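Local structure of lovastatin nonaketide synthase, polyketide synthase component (Aspergillus terreus, 7CPX) at residues L1020-M1025 and D1202-V1207; M1058-K1063 and L1082-E1087. The protein builds the nonaketide core of lovastatin, dihydromonacolin L, from malonyl-CoA as a homodimeric iterative polyketide synthase working with LovC. The protein carries 2 engineered substitutions. All blocks are in the same frame, centred on the assembly; numbering follows the deposited sequence.

Interaction 1 of 2, residues L1020-M1025 and D1202-V1207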
loop_
_atom_site.group_PDB
_atom_site.type_symbol
_atom_site.label_atom_id
_atom_site.label_comp_id
_atom_site.label_asym_id
_atom_site.label_seq_id
_atom_site.Cartn_x
_atom_site.Cartn_y
_atom_site.Cartn_z
ATOM N N LEU A 1020 14.836 16.691 8.615
ATOM C CA LEU A 1020 13.813 16.112 7.741
ATOM C C LEU A 1020 13.708 16.967 6.480
ATOM O O LEU A 1020 13.009 17.981 6.465
ATOM C CB LEU A 1020 12.484 16.031 8.482
ATOM C CG LEU A 1020 11.397 15.102 7.942
ATOM C CD1 LEU A 1020 10.208 15.122 8.882
ATOM C CD2 LEU A 1020 10.973 15.500 6.545
ATOM N N GLU A 1021 14.411 16.562 5.426
ATOM C CA GLU A 1021 14.315 17.224 4.136
ATOM C C GLU A 1021 13.236 16.562 3.292
ATOM O O GLU A 1021 12.995 15.358 3.391
ATOM C CB GLU A 1021 15.645 17.163 3.383
ATOM C CG GLU A 1021 16.873 17.536 4.197
ATOM C CD GLU A 1021 18.164 17.140 3.510
ATOM O OE1 GLU A 1021 18.117 16.790 2.312
ATOM O OE2 GLU A 1021 19.226 17.172 4.167
ATOM N N ILE A 1022 12.595 17.363 2.450
ATOM C CA ILE A 1022 11.685 16.885 1.419
ATOM C C ILE A 1022 12.228 17.366 0.085
ATOM O O ILE A 1022 12.291 18.573 -0.162
ATOM C CB ILE A 1022 10.250 17.380 1.643
ATOM C CG1 ILE A 1022 9.597 16.595 2.777
ATOM C CG2 ILE A 1022 9.447 17.237 0.367
ATOM C CD1 ILE A 1022 8.262 17.138 3.205
ATOM N N LEU A 1023 12.592 16.424 -0.777
ATOM C CA LEU A 1023 13.315 16.702 -2.007
ATOM C C LEU A 1023 12.429 16.459 -3.221
ATOM O O LEU A 1023 11.623 15.522 -3.240
ATOM C CB LEU A 1023 14.567 15.827 -2.106
ATOM C CG LEU A 1023 15.536 15.897 -0.925
ATOM C CD1 LEU A 1023 16.610 14.831 -1.050
ATOM C CD2 LEU A 1023 16.162 17.274 -0.835
ATOM N N ASP A 1024 12.584 17.320 -4.227
ATOM C CA ASP A 1024 11.924 17.152 -5.521
ATOM C C ASP A 1024 10.432 16.894 -5.352
ATOM O O ASP A 1024 9.830 16.120 -6.100
ATOM C CB ASP A 1024 12.579 16.024 -6.323
ATOM C CG ASP A 1024 12.140 16.008 -7.775
ATOM O OD1 ASP A 1024 11.346 16.888 -8.168
ATOM O OD2 ASP A 1024 12.589 15.116 -8.524
ATOM N N MET A 1025 9.823 17.540 -4.364
ATOM C CA MET A 1025 8.401 17.349 -4.130
ATOM C C MET A 1025 7.588 18.037 -5.215
ATOM O O MET A 1025 7.919 19.139 -5.661
ATOM C CB MET A 1025 8.001 17.885 -2.761
ATOM C CG MET A 1025 6.509 17.807 -2.504
ATOM S SD MET A 1025 6.089 17.962 -0.763
ATOM C CE MET A 1025 4.319 17.703 -0.822
ATOM N N ASP A 1202 11.413 22.233 -4.561
ATOM C CA ASP A 1202 12.720 21.629 -4.785
ATOM C C ASP A 1202 13.270 21.030 -3.499
ATOM O O ASP A 1202 13.748 19.890 -3.491
ATOM C CB ASP A 1202 13.691 22.657 -5.357
ATOM C CG ASP A 1202 14.984 22.033 -5.843
ATOM O OD1 ASP A 1202 15.107 20.792 -5.784
ATOM O OD2 ASP A 1202 15.879 22.784 -6.283
ATOM N N ARG A 1203 13.213 21.775 -2.395
ATOM C CA ARG A 1203 13.669 21.198 -1.131
ATOM C C ARG A 1203 13.072 21.942 0.053
ATOM O O ARG A 1203 13.474 23.070 0.337
ATOM C CB ARG A 1203 15.190 21.209 -1.056
ATOM C CG ARG A 1203 15.733 20.689 0.267
ATOM C CD ARG A 1203 17.243 20.754 0.310
ATOM N NE ARG A 1203 17.719 22.123 0.168
ATOM C CZ ARG A 1203 17.737 23.015 1.149
ATOM N NH1 ARG A 1203 17.292 22.722 2.359
ATOM N NH2 ARG A 1203 18.211 24.233 0.907
ATOM N N ILE A 1204 12.159 21.296 0.765
ATOM C CA ILE A 1204 11.861 21.712 2.128
ATOM C C ILE A 1204 12.878 21.069 3.064
ATOM O O ILE A 1204 13.482 20.046 2.751
ATOM C CB ILE A 1204 10.424 21.340 2.536
ATOM C CG1 ILE A 1204 9.427 21.755 1.457
ATOM C CG2 ILE A 1204 10.061 22.002 3.849
ATOM C CD1 ILE A 1204 8.998 20.618 0.563
ATOM N N THR A 1205 13.072 21.675 4.230
ATOM C CA THR A 1205 13.957 21.073 5.222
ATOM C C THR A 1205 13.557 21.571 6.598
ATOM O O THR A 1205 13.658 22.767 6.871
ATOM C CB THR A 1205 15.414 21.409 4.934
ATOM O OG1 THR A 1205 15.731 21.064 3.580
ATOM C CG2 THR A 1205 16.310 20.632 5.866
ATOM N N LEU A 1206 13.137 20.657 7.462
ATOM C CA LEU A 1206 12.584 20.991 8.762
ATOM C C LEU A 1206 13.405 20.350 9.871
ATOM O O LEU A 1206 13.831 19.195 9.763
ATOM C CB LEU A 1206 11.127 20.536 8.853
ATOM C CG LEU A 1206 10.409 20.810 10.170
ATOM C CD1 LEU A 1206 9.036 21.386 9.904
ATOM C CD2 LEU A 1206 10.294 19.542 10.985
ATOM N N VAL A 1207 13.626 21.117 10.934
ATOM C CA VAL A 1207 14.278 20.613 12.138
ATOM C C VAL A 1207 13.173 20.215 13.108
ATOM O O VAL A 1207 12.656 21.071 13.840
ATOM C CB VAL A 1207 15.220 21.659 12.754
ATOM C CG1 VAL A 1207 15.910 21.092 13.985
ATOM C CG2 VAL A 1207 16.250 22.115 11.736
#
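Ile1022 and Ile1204 lie side by side on the inner face of an antiparallel strand pair that joins the two halves of the dehydratase double hotdog: strand 1016-1027 belongs to the predicted N-terminal hotdog fold, strand 1196-1206 to the C-terminal one. The segment axes run 4.4 Å apart at 170°. Leu1020 pairs with Leu1206 and Ile1022 with Ile1204 as hydrogen-bonded pairs, and Asp1024 N to Asp1202 O adds a fifth backbone bond where both chains turn a corner. The inward face is the packed side. CD1 of Ile1204 reaches CG2 of Ile1022 at 3.4 Å, and Met1025, its chain extended, brings SD to the same methyl at 4.2 Å. Met1003 of helix 995-1012 covers Ile1204 and Leu1206, while Tyr998 and Ile999 meet Met1025.

The opposite face is more polar: Glu1021 and Leu1023 are partly exposed, whereas Arg1203 and Thr1205 are buried, with Asp2016 and Arg2015 of the second subunit packing on them. Here CD2 of Leu1023 rests on CG of Arg1203 at 3.6 Å, and CG of Glu1021 touches Thr1205 CG2. The charged groups find their main partners outside the two segments: Glu1021 forms a salt bridge with Arg2015 of the second subunit, and Arg1203 NH2 with Glu1254, which faces both Asp1202 and Arg1203 across a classic beta bulge. Arg1203 NH1 also donates to Thr1205 OG1, which lies near the guanidinium plane. That hydroxyl passes its own hydrogen to Ile1204 O at 2.6 Å, reaching the carbonyl from the face opposite Ile1022 N, which donates at 2.8 Å.

Interaction 2 of 2, residues M1058-K1063 and L1082-E1087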
loop_
_atom_site.group_PDB
_atom_site.type_symbol
_atom_site.label_atom_id
_atom_site.label_comp_id
_atom_site.label_asym_id
_atom_site.label_seq_id
_atom_site.Cartn_x
_atom_site.Cartn_y
_atom_site.Cartn_z
ATOM N N MET A 1058 18.017 8.270 5.905
ATOM C CA MET A 1058 16.866 7.488 5.468
ATOM C C MET A 1058 16.190 8.203 4.310
ATOM O O MET A 1058 15.667 9.305 4.482
ATOM C CB MET A 1058 15.889 7.273 6.621
ATOM C CG MET A 1058 14.703 6.409 6.265
ATOM S SD MET A 1058 13.689 5.984 7.693
ATOM C CE MET A 1058 14.760 4.831 8.546
ATOM N N THR A 1059 16.203 7.573 3.139
ATOM C CA THR A 1059 15.576 8.112 1.940
ATOM C C THR A 1059 14.264 7.383 1.684
ATOM O O THR A 1059 14.240 6.150 1.585
ATOM C CB THR A 1059 16.499 7.981 0.729
ATOM O OG1 THR A 1059 17.771 8.566 1.027
ATOM C CG2 THR A 1059 15.895 8.684 -0.476
ATOM N N ILE A 1060 13.184 8.154 1.565
ATOM C CA ILE A 1060 11.828 7.623 1.504
ATOM C C ILE A 1060 11.051 8.301 0.385
ATOM O O ILE A 1060 10.693 9.476 0.493
ATOM C CB ILE A 1060 11.100 7.821 2.847
ATOM C CG1 ILE A 1060 12.007 7.441 4.018
ATOM C CG2 ILE A 1060 9.821 7.005 2.883
ATOM C CD1 ILE A 1060 11.379 7.688 5.367
ATOM N N SER A 1061 10.766 7.571 -0.685
ATOM C CA SER A 1061 9.904 8.115 -1.724
ATOM C C SER A 1061 8.460 8.109 -1.244
ATOM O O SER A 1061 7.931 7.074 -0.836
ATOM C CB SER A 1061 10.039 7.299 -3.009
ATOM O OG SER A 1061 11.377 7.290 -3.470
ATOM N N PHE A 1062 7.816 9.274 -1.296
ATOM C CA PHE A 1062 6.469 9.421 -0.772
ATOM C C PHE A 1062 5.552 9.953 -1.861
ATOM O O PHE A 1062 5.968 10.725 -2.728
ATOM C CB PHE A 1062 6.434 10.349 0.453
ATOM C CG PHE A 1062 6.579 11.806 0.122
ATOM C CD1 PHE A 1062 5.462 12.590 -0.088
ATOM C CD2 PHE A 1062 7.826 12.395 0.037
ATOM C CE1 PHE A 1062 5.581 13.929 -0.387
ATOM C CE2 PHE A 1062 7.954 13.738 -0.260
ATOM C CZ PHE A 1062 6.830 14.506 -0.475
ATOM N N LYS A 1063 4.297 9.513 -1.806
ATOM C CA LYS A 1063 3.279 9.894 -2.780
ATOM C C LYS A 1063 1.951 10.017 -2.050
ATOM O O LYS A 1063 1.446 9.029 -1.509
ATOM C CB LYS A 1063 3.177 8.869 -3.910
ATOM C CG LYS A 1063 4.486 8.587 -4.621
ATOM C CD LYS A 1063 4.312 7.514 -5.681
ATOM C CE LYS A 1063 5.635 7.146 -6.325
ATOM N NZ LYS A 1063 6.256 8.305 -7.020
ATOM N N LEU A 1082 11.871 12.020 0.858
ATOM C CA LEU A 1082 12.189 12.469 2.204
ATOM C C LEU A 1082 13.585 11.988 2.561
ATOM O O LEU A 1082 13.893 10.804 2.412
ATOM C CB LEU A 1082 11.177 11.937 3.219
ATOM C CG LEU A 1082 9.747 12.458 3.091
ATOM C CD1 LEU A 1082 8.752 11.339 3.309
ATOM C CD2 LEU A 1082 9.509 13.567 4.092
ATOM N N ALA A 1083 14.419 12.902 3.035
ATOM C CA ALA A 1083 15.766 12.593 3.493
ATOM C C ALA A 1083 15.819 12.895 4.984
ATOM O O ALA A 1083 15.823 14.060 5.388
ATOM C CB ALA A 1083 16.812 13.396 2.725
ATOM N N LEU A 1084 15.845 11.848 5.794
ATOM C CA LEU A 1084 15.836 11.974 7.241
ATOM C C LEU A 1084 17.248 11.753 7.761
ATOM O O LEU A 1084 17.841 10.695 7.524
ATOM C CB LEU A 1084 14.880 10.963 7.872
ATOM C CG LEU A 1084 13.371 11.128 7.688
ATOM C CD1 LEU A 1084 13.001 11.353 6.238
ATOM C CD2 LEU A 1084 12.672 9.891 8.220
ATOM N N THR A 1085 17.786 12.759 8.444
ATOM C CA THR A 1085 18.985 12.599 9.252
ATOM C C THR A 1085 18.533 12.191 10.646
ATOM O O THR A 1085 17.835 12.955 11.321
ATOM C CB THR A 1085 19.796 13.893 9.295
ATOM O OG1 THR A 1085 20.147 14.285 7.962
ATOM C CG2 THR A 1085 21.065 13.710 10.118
ATOM N N ILE A 1086 18.931 10.990 11.070
ATOM C CA ILE A 1086 18.306 10.304 12.191
ATOM C C ILE A 1086 19.355 9.900 13.216
ATOM O O ILE A 1086 20.558 9.878 12.944
ATOM C CB ILE A 1086 17.526 9.057 11.725
ATOM C CG1 ILE A 1086 18.369 8.255 10.729
ATOM C CG2 ILE A 1086 16.212 9.465 11.103
ATOM C CD1 ILE A 1086 17.767 6.926 10.342
ATOM N N GLU A 1087 18.870 9.576 14.410
ATOM C CA GLU A 1087 19.678 9.014 15.480
ATOM C C GLU A 1087 18.886 7.902 16.154
ATOM O O GLU A 1087 17.669 7.786 15.989
ATOM C CB GLU A 1087 20.087 10.086 16.501
ATOM C CG GLU A 1087 18.921 10.731 17.232
ATOM C CD GLU A 1087 19.377 11.759 18.250
ATOM O OE1 GLU A 1087 20.602 11.970 18.374
ATOM O OE2 GLU A 1087 18.512 12.354 18.924
#
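Phe1062 and Leu1082 pack together on strands 1057-1067 and 1075-1087, the two arms of a beta hairpin in the predicted N-terminal hotdog fold. Over these segments the strands run antiparallel at 156°, their axes 4.7 Å apart at the closest.

Four backbone bonds tie the strands. Ile1060 and Leu1082 form a hydrogen-bonded pair, with Ile1060 N to Leu1082 O at 2.9 Å in the carbonyl plane and Leu1082 N to Ile1060 O at 2.8 Å. Further along, Leu1084 N gives a nearly straight bond to Met1058 O (170° at the hydrogen), whereas the return bond from Met1058 N to Leu1084 O is weak. Thr1059 and Ala1083 make the non-hydrogen-bonded pair between them, and Leu1082 O also receives the CA-H of Thr1059.

Apolar contacts gather on the face of Met1058, Ile1060, Leu1082 and Leu1084. Ile1060 and Leu1084 cross at about a right angle, CD1 of the former 3.8 Å from CD2 of the latter. Met1058, bent at chi3, carries CE to within 4.1 Å of Ile1086 CD1. Phe1062 has its CG between the backbone N and the carbonyl carbon (chi1 75°). Its CB, CG and CD2 all border Leu1082 CD1, with CD2 at 3.6 Å and the methyl oblique to the ring.

This apolar face lies against helix 995-1012, the central helix expected of a hotdog fold: Ile1009 meets Met1058 and Ile1060, Ala1006 meets Leu1084, and Ala1002 meets Phe1062. On the flanks, strand 1040-1052 sets Val1048 against Met1058 and Ile1060, and strand 1016-1027 brings Leu1020 and Ile1022 onto Leu1082.

Interactions 1 and 2 lie in the dehydratase domain, their centres about 9 Å apart, and interaction 2 is nested in the chain loop that interaction 1 closes. Strands 1057-1067, 1075-1087, 1016-1027 and 1196-1206 follow one another side by side, so strand 1016-1027 links the hairpin to the C-terminal hotdog. A probable hydrogen bond from Ala1083 N to Glu1021 O joins the contacts, and Leu1082 CD2 packs on Leu1020 CD2 and Ile1022 CG1. Both place apolar side chains on helix 995-1012, giving the N-terminal hotdog and the junction between the halves a shared hydrophobic core, while residues of both segment pairs also touch the second subunit.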